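Local coordinates for protein WipB (Legionella pneumophila, PDB 5NNY) that acts as a translocated Ser/Thr phosphatase, its phosphatase domain being the part present here, and targets the host lysosomal nutrient-sensing machinery, at residues E97-L109 against Q156-I168. Residues are numbered along the deposited sequence; the frame is centred on the assembly and turned at random.
Sequences ELVDRGVIDYFIL and QHGNSFHALQEAI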
loop_
_atom_site.group_PDB
_atom_site.type_symbol
_atom_site.label_atom_id
_atom_site.label_comp_id
_atom_site.label_asym_id
_atom_site.label_seq_id
_atom_site.Cartn_x
_atom_site.Cartn_y
_atom_site.Cartn_z
ATOM N N GLU A 97 -2.251 0.881 3.415
ATOM C CA GLU A 97 -2.039 2.321 3.524
ATOM C C GLU A 97 -3.060 3.124 2.710
ATOM O O GLU A 97 -3.207 4.343 2.942
ATOM C CB GLU A 97 -0.592 2.652 3.122
ATOM C CG GLU A 97 -0.277 2.601 1.626
ATOM C CD GLU A 97 -0.438 1.232 0.993
ATOM O OE1 GLU A 97 -0.866 1.163 -0.179
ATOM O OE2 GLU A 97 -0.155 0.207 1.664
ATOM N N LEU A 98 -3.793 2.457 1.810
ATOM C CA LEU A 98 -4.827 3.074 0.980
ATOM C C LEU A 98 -6.049 2.160 0.916
ATOM O O LEU A 98 -5.971 0.973 1.238
ATOM C CB LEU A 98 -4.304 3.345 -0.440
ATOM C CG LEU A 98 -3.116 4.284 -0.648
ATOM C CD1 LEU A 98 -2.625 4.221 -2.107
ATOM C CD2 LEU A 98 -3.486 5.727 -0.277
ATOM N N VAL A 99 -7.190 2.726 0.486
ATOM C CA VAL A 99 -8.442 1.988 0.251
ATOM C C VAL A 99 -8.869 1.223 1.498
ATOM O O VAL A 99 -8.912 -0.016 1.493
ATOM C CB VAL A 99 -8.319 1.020 -0.947
ATOM C CG1 VAL A 99 -9.724 0.513 -1.406
ATOM C CG2 VAL A 99 -7.614 1.695 -2.105
ATOM N N ASP A 100 -9.227 1.936 2.560
ATOM C CA ASP A 100 -9.482 1.258 3.827
ATOM C C ASP A 100 -10.352 2.165 4.690
ATOM O O ASP A 100 -10.998 3.091 4.173
ATOM C CB ASP A 100 -8.153 0.863 4.494
ATOM C CG ASP A 100 -8.270 -0.403 5.354
ATOM O OD1 ASP A 100 -9.200 -0.484 6.188
ATOM O OD2 ASP A 100 -7.415 -1.307 5.201
ATOM N N ARG A 101 -10.372 1.914 6.000
ATOM C CA ARG A 101 -11.331 2.555 6.901
ATOM C C ARG A 101 -11.033 4.027 7.179
ATOM O O ARG A 101 -11.937 4.745 7.638
ATOM C CB ARG A 101 -11.375 1.803 8.230
ATOM C CG ARG A 101 -12.145 0.501 8.140
ATOM C CD ARG A 101 -11.757 -0.502 9.210
ATOM N NE ARG A 101 -12.930 -1.188 9.750
ATOM C CZ ARG A 101 -13.624 -2.137 9.123
ATOM N NH1 ARG A 101 -14.678 -2.684 9.720
ATOM N NH2 ARG A 101 -13.279 -2.538 7.904
ATOM N N GLY A 102 -9.816 4.488 6.907
ATOM C CA GLY A 102 -9.442 5.863 7.210
ATOM C C GLY A 102 -10.233 6.892 6.406
ATOM O O GLY A 102 -11.116 6.572 5.599
ATOM N N VAL A 103 -9.885 8.166 6.625
ATOM C CA VAL A 103 -10.772 9.267 6.225
ATOM C C VAL A 103 -10.768 9.468 4.711
ATOM O O VAL A 103 -11.832 9.578 4.086
ATOM C CB VAL A 103 -10.394 10.564 6.961
ATOM C CG1 VAL A 103 -11.200 11.713 6.403
ATOM C CG2 VAL A 103 -10.652 10.424 8.434
ATOM N N ILE A 104 -9.587 9.636 4.114
ATOM C CA ILE A 104 -9.511 9.896 2.675
ATOM C C ILE A 104 -8.103 9.601 2.190
ATOM O O ILE A 104 -7.118 10.000 2.820
ATOM C CB ILE A 104 -9.940 11.347 2.327
ATOM C CG1 ILE A 104 -10.121 11.511 0.807
ATOM C CG2 ILE A 104 -8.993 12.390 2.928
ATOM C CD1 ILE A 104 -10.861 12.808 0.427
ATOM N N ASP A 105 -8.016 8.908 1.050
ATOM C CA ASP A 105 -6.713 8.465 0.552
ATOM C C ASP A 105 -5.815 9.619 0.153
ATOM O O ASP A 105 -4.593 9.449 0.126
ATOM C CB ASP A 105 -6.870 7.524 -0.639
ATOM C CG ASP A 105 -7.210 6.111 -0.214
ATOM O OD1 ASP A 105 -6.954 5.783 0.970
ATOM O OD2 ASP A 105 -7.771 5.351 -1.060
ATOM N N TYR A 106 -6.390 10.782 -0.159
ATOM C CA TYR A 106 -5.580 11.948 -0.496
ATOM C C TYR A 106 -4.535 12.238 0.573
ATOM O O TYR A 106 -3.422 12.660 0.254
ATOM C CB TYR A 106 -6.480 13.174 -0.673
ATOM C CG TYR A 106 -5.771 14.363 -1.271
ATOM C CD1 TYR A 106 -5.509 14.414 -2.628
ATOM C CD2 TYR A 106 -5.343 15.433 -0.462
ATOM C CE1 TYR A 106 -4.849 15.503 -3.183
ATOM C CE2 TYR A 106 -4.681 16.532 -1.014
ATOM C CZ TYR A 106 -4.447 16.555 -2.372
ATOM O OH TYR A 106 -3.806 17.622 -2.942
ATOM N N PHE A 107 -4.881 12.028 1.851
ATOM C CA PHE A 107 -3.991 12.426 2.942
ATOM C C PHE A 107 -2.693 11.632 2.913
ATOM O O PHE A 107 -1.598 12.202 2.994
ATOM C CB PHE A 107 -4.691 12.258 4.290
ATOM C CG PHE A 107 -5.804 13.264 4.551
ATOM C CD1 PHE A 107 -5.860 14.484 3.872
ATOM C CD2 PHE A 107 -6.743 13.002 5.531
ATOM C CE1 PHE A 107 -6.870 15.409 4.152
ATOM C CE2 PHE A 107 -7.746 13.922 5.834
ATOM C CZ PHE A 107 -7.809 15.138 5.140
ATOM N N ILE A 108 -2.795 10.308 2.770
ATOM C CA ILE A 108 -1.601 9.470 2.765
ATOM C C ILE A 108 -0.873 9.602 1.437
ATOM O O ILE A 108 0.356 9.518 1.385
ATOM C CB ILE A 108 -1.968 8.009 3.107
ATOM C CG1 ILE A 108 -2.151 7.898 4.627
ATOM C CG2 ILE A 108 -0.915 7.012 2.606
ATOM C CD1 ILE A 108 -2.250 6.524 5.189
ATOM N N LEU A 109 -1.603 9.868 0.350
ATOM C CA LEU A 109 -0.935 10.064 -0.937
ATOM C C LEU A 109 -0.004 11.270 -0.899
ATOM O O LEU A 109 1.102 11.232 -1.455
ATOM C CB LEU A 109 -1.965 10.224 -2.057
ATOM C CG LEU A 109 -2.704 8.963 -2.511
ATOM C CD1 LEU A 109 -3.788 9.313 -3.545
ATOM C CD2 LEU A 109 -1.710 7.953 -3.082
ATOM N N GLN A 156 -14.134 -5.676 -0.012
ATOM C CA GLN A 156 -13.459 -4.997 1.079
ATOM C C GLN A 156 -14.067 -3.614 1.209
ATOM O O GLN A 156 -14.617 -3.064 0.251
ATOM C CB GLN A 156 -11.947 -4.925 0.840
ATOM C CG GLN A 156 -11.590 -4.200 -0.450
ATOM C CD GLN A 156 -10.174 -4.495 -0.923
ATOM O OE1 GLN A 156 -9.501 -5.393 -0.410
ATOM N NE2 GLN A 156 -9.718 -3.738 -1.908
ATOM N N HIS A 157 -13.972 -3.065 2.405
ATOM C CA HIS A 157 -14.466 -1.727 2.653
ATOM C C HIS A 157 -13.319 -0.755 2.435
ATOM O O HIS A 157 -12.203 -0.974 2.914
ATOM C CB HIS A 157 -15.070 -1.615 4.048
ATOM C CG HIS A 157 -16.446 -2.200 4.136
ATOM N ND1 HIS A 157 -17.026 -2.588 5.325
ATOM C CD2 HIS A 157 -17.356 -2.472 3.167
ATOM C CE1 HIS A 157 -18.233 -3.073 5.085
ATOM N NE2 HIS A 157 -18.458 -3.009 3.784
ATOM N N GLY A 158 -13.583 0.265 1.643
ATOM C CA GLY A 158 -12.574 1.215 1.241
ATOM C C GLY A 158 -13.088 2.620 1.401
ATOM O O GLY A 158 -13.112 3.384 0.432
ATOM N N ASN A 159 -13.533 2.949 2.622
ATOM C CA ASN A 159 -14.057 4.289 2.893
ATOM C C ASN A 159 -13.123 5.361 2.364
ATOM O O ASN A 159 -13.562 6.340 1.745
ATOM C CB ASN A 159 -14.256 4.496 4.402
ATOM C CG ASN A 159 -14.790 5.887 4.733
ATOM O OD1 ASN A 159 -15.915 6.208 4.387
ATOM N ND2 ASN A 159 -13.988 6.712 5.405
ATOM N N SER A 160 -11.828 5.201 2.606
ATOM C CA SER A 160 -10.889 6.265 2.266
ATOM C C SER A 160 -10.783 6.454 0.762
ATOM O O SER A 160 -10.455 7.558 0.303
ATOM C CB SER A 160 -9.516 5.955 2.859
ATOM O OG SER A 160 -9.047 4.732 2.322
ATOM N N PHE A 161 -11.065 5.402 -0.018
ATOM C CA PHE A 161 -11.025 5.527 -1.468
ATOM C C PHE A 161 -12.346 6.065 -1.992
ATOM O O PHE A 161 -12.359 6.911 -2.891
ATOM C CB PHE A 161 -10.670 4.173 -2.093
ATOM C CG PHE A 161 -10.594 4.175 -3.604
ATOM C CD1 PHE A 161 -9.628 4.906 -4.276
ATOM C CD2 PHE A 161 -11.484 3.393 -4.353
ATOM C CE1 PHE A 161 -9.569 4.889 -5.666
ATOM C CE2 PHE A 161 -11.414 3.350 -5.724
ATOM C CZ PHE A 161 -10.462 4.099 -6.387
ATOM N N HIS A 162 -13.462 5.579 -1.440
ATOM C CA HIS A 162 -14.771 6.161 -1.719
ATOM C C HIS A 162 -14.761 7.668 -1.475
ATOM O O HIS A 162 -15.249 8.444 -2.309
ATOM C CB HIS A 162 -15.841 5.493 -0.849
ATOM C CG HIS A 162 -17.238 5.945 -1.154
ATOM N ND1 HIS A 162 -17.751 5.969 -2.432
ATOM C CD2 HIS A 162 -18.231 6.381 -0.342
ATOM C CE1 HIS A 162 -18.995 6.412 -2.400
ATOM N NE2 HIS A 162 -19.311 6.672 -1.145
ATOM N N ALA A 163 -14.198 8.102 -0.340
ATOM C CA ALA A 163 -14.102 9.539 -0.074
ATOM C C ALA A 163 -13.277 10.239 -1.146
ATOM O O ALA A 163 -13.604 11.355 -1.569
ATOM C CB ALA A 163 -13.500 9.782 1.309
ATOM N N LEU A 164 -12.220 9.580 -1.628
ATOM C CA LEU A 164 -11.420 10.172 -2.700
ATOM C C LEU A 164 -12.242 10.328 -3.974
ATOM O O LEU A 164 -12.243 11.393 -4.596
ATOM C CB LEU A 164 -10.185 9.316 -2.972
ATOM C CG LEU A 164 -9.205 9.935 -3.975
ATOM C CD1 LEU A 164 -8.619 11.225 -3.446
ATOM C CD2 LEU A 164 -8.111 8.952 -4.325
ATOM N N GLN A 165 -12.950 9.260 -4.374
ATOM C CA GLN A 165 -13.816 9.318 -5.554
ATOM C C GLN A 165 -14.826 10.448 -5.458
ATOM O O GLN A 165 -15.055 11.174 -6.432
ATOM C CB GLN A 165 -14.547 7.988 -5.713
ATOM C CG GLN A 165 -13.626 6.856 -6.023
ATOM C CD GLN A 165 -14.340 5.526 -5.977
ATOM O OE1 GLN A 165 -15.047 5.221 -5.017
ATOM N NE2 GLN A 165 -14.157 4.726 -7.012
ATOM N N GLU A 166 -15.465 10.588 -4.302
ATOM C CA GLU A 166 -16.463 11.634 -4.137
ATOM C C GLU A 166 -15.833 13.016 -4.171
ATOM O O GLU A 166 -16.438 13.971 -4.677
ATOM C CB GLU A 166 -17.190 11.442 -2.818
ATOM C CG GLU A 166 -17.948 10.141 -2.747
ATOM C CD GLU A 166 -18.639 10.015 -1.426
ATOM O OE1 GLU A 166 -18.030 9.472 -0.474
ATOM O OE2 GLU A 166 -19.775 10.514 -1.334
ATOM N N ALA A 167 -14.642 13.163 -3.595
ATOM C CA ALA A 167 -14.000 14.471 -3.641
ATOM C C ALA A 167 -13.615 14.826 -5.069
ATOM O O ALA A 167 -13.713 15.988 -5.480
ATOM C CB ALA A 167 -12.786 14.514 -2.712
ATOM N N ILE A 168 -13.191 13.834 -5.850
ATOM C CA ILE A 168 -12.894 14.108 -7.251
ATOM C C ILE A 168 -14.171 14.469 -7.998
ATOM O O ILE A 168 -14.196 15.417 -8.798
ATOM C CB ILE A 168 -12.181 12.911 -7.898
ATOM C CG1 ILE A 168 -10.794 12.729 -7.275
ATOM C CG2 ILE A 168 -12.054 13.129 -9.387
ATOM C CD1 ILE A 168 -10.145 11.393 -7.654
HETATM O O HOH W 1 -14.247 10.165 4.929
#
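Ser160, in the first turn of helix 159-169, joins segment 97-109 at Asp100 and Asp105 through both its backbone and its hydroxyl. In this calcineurin-clan phosphoesterase fold, the loop 97-104 follows strand 90-93 of the mixed sheet, and its Leu98-Gly102 run, LVDRG, resembles the end of the GDxVDRG signature of Ser/Thr phosphoprotein phosphatases. Ser160 OG donates to Asp105 OD1 at 2.7 Å, arriving from above the carboxylate plane, and accepts from Asp100 N at 2.8 Å in a nearly straight bond (166°). The torsion chi1 of 60° sets OG between the backbone N and the carbonyl carbon, within reach of both partners. Gly158 is the N-cap, so Ser160 N has no acceptor within the helix; Asp100 O takes its hydrogen at 2.8 Å, again nearly in line. Ser160 O accepts from Asp105 N. The Asp105 carboxylate has a further donor: Val99 N bonds to both oxygens on their syn sides, slightly out of the carboxylate plane. Its OD2 also lies at the edge of the Phe161 ring, 3.3 Å from Phe161 CB. Asp100 OD2 is hydrogen-bonded to His12 ND1, and Val99 O accepts from His129.

Further along the loop, Asn159 ND2 donates to Gly102 O at 2.9 Å from above the carbonyl plane, while a water bonded to Val103 O makes a weak link to the same nitrogen. The axes of helix segments 105-109 and 159-168 cross at 97°. Around the polar centre, Val99 CG1 rests 3.8 Å from Phe161 CB, the two side chains running alongside each other. Leu164 CD1 meets Tyr106 CB. Ile104, extended with CG1 anti to the backbone N, lays CG1 against Ala163 CB at 3.8 Å and brings CD1 to 4.1 Å from Ala167 CB.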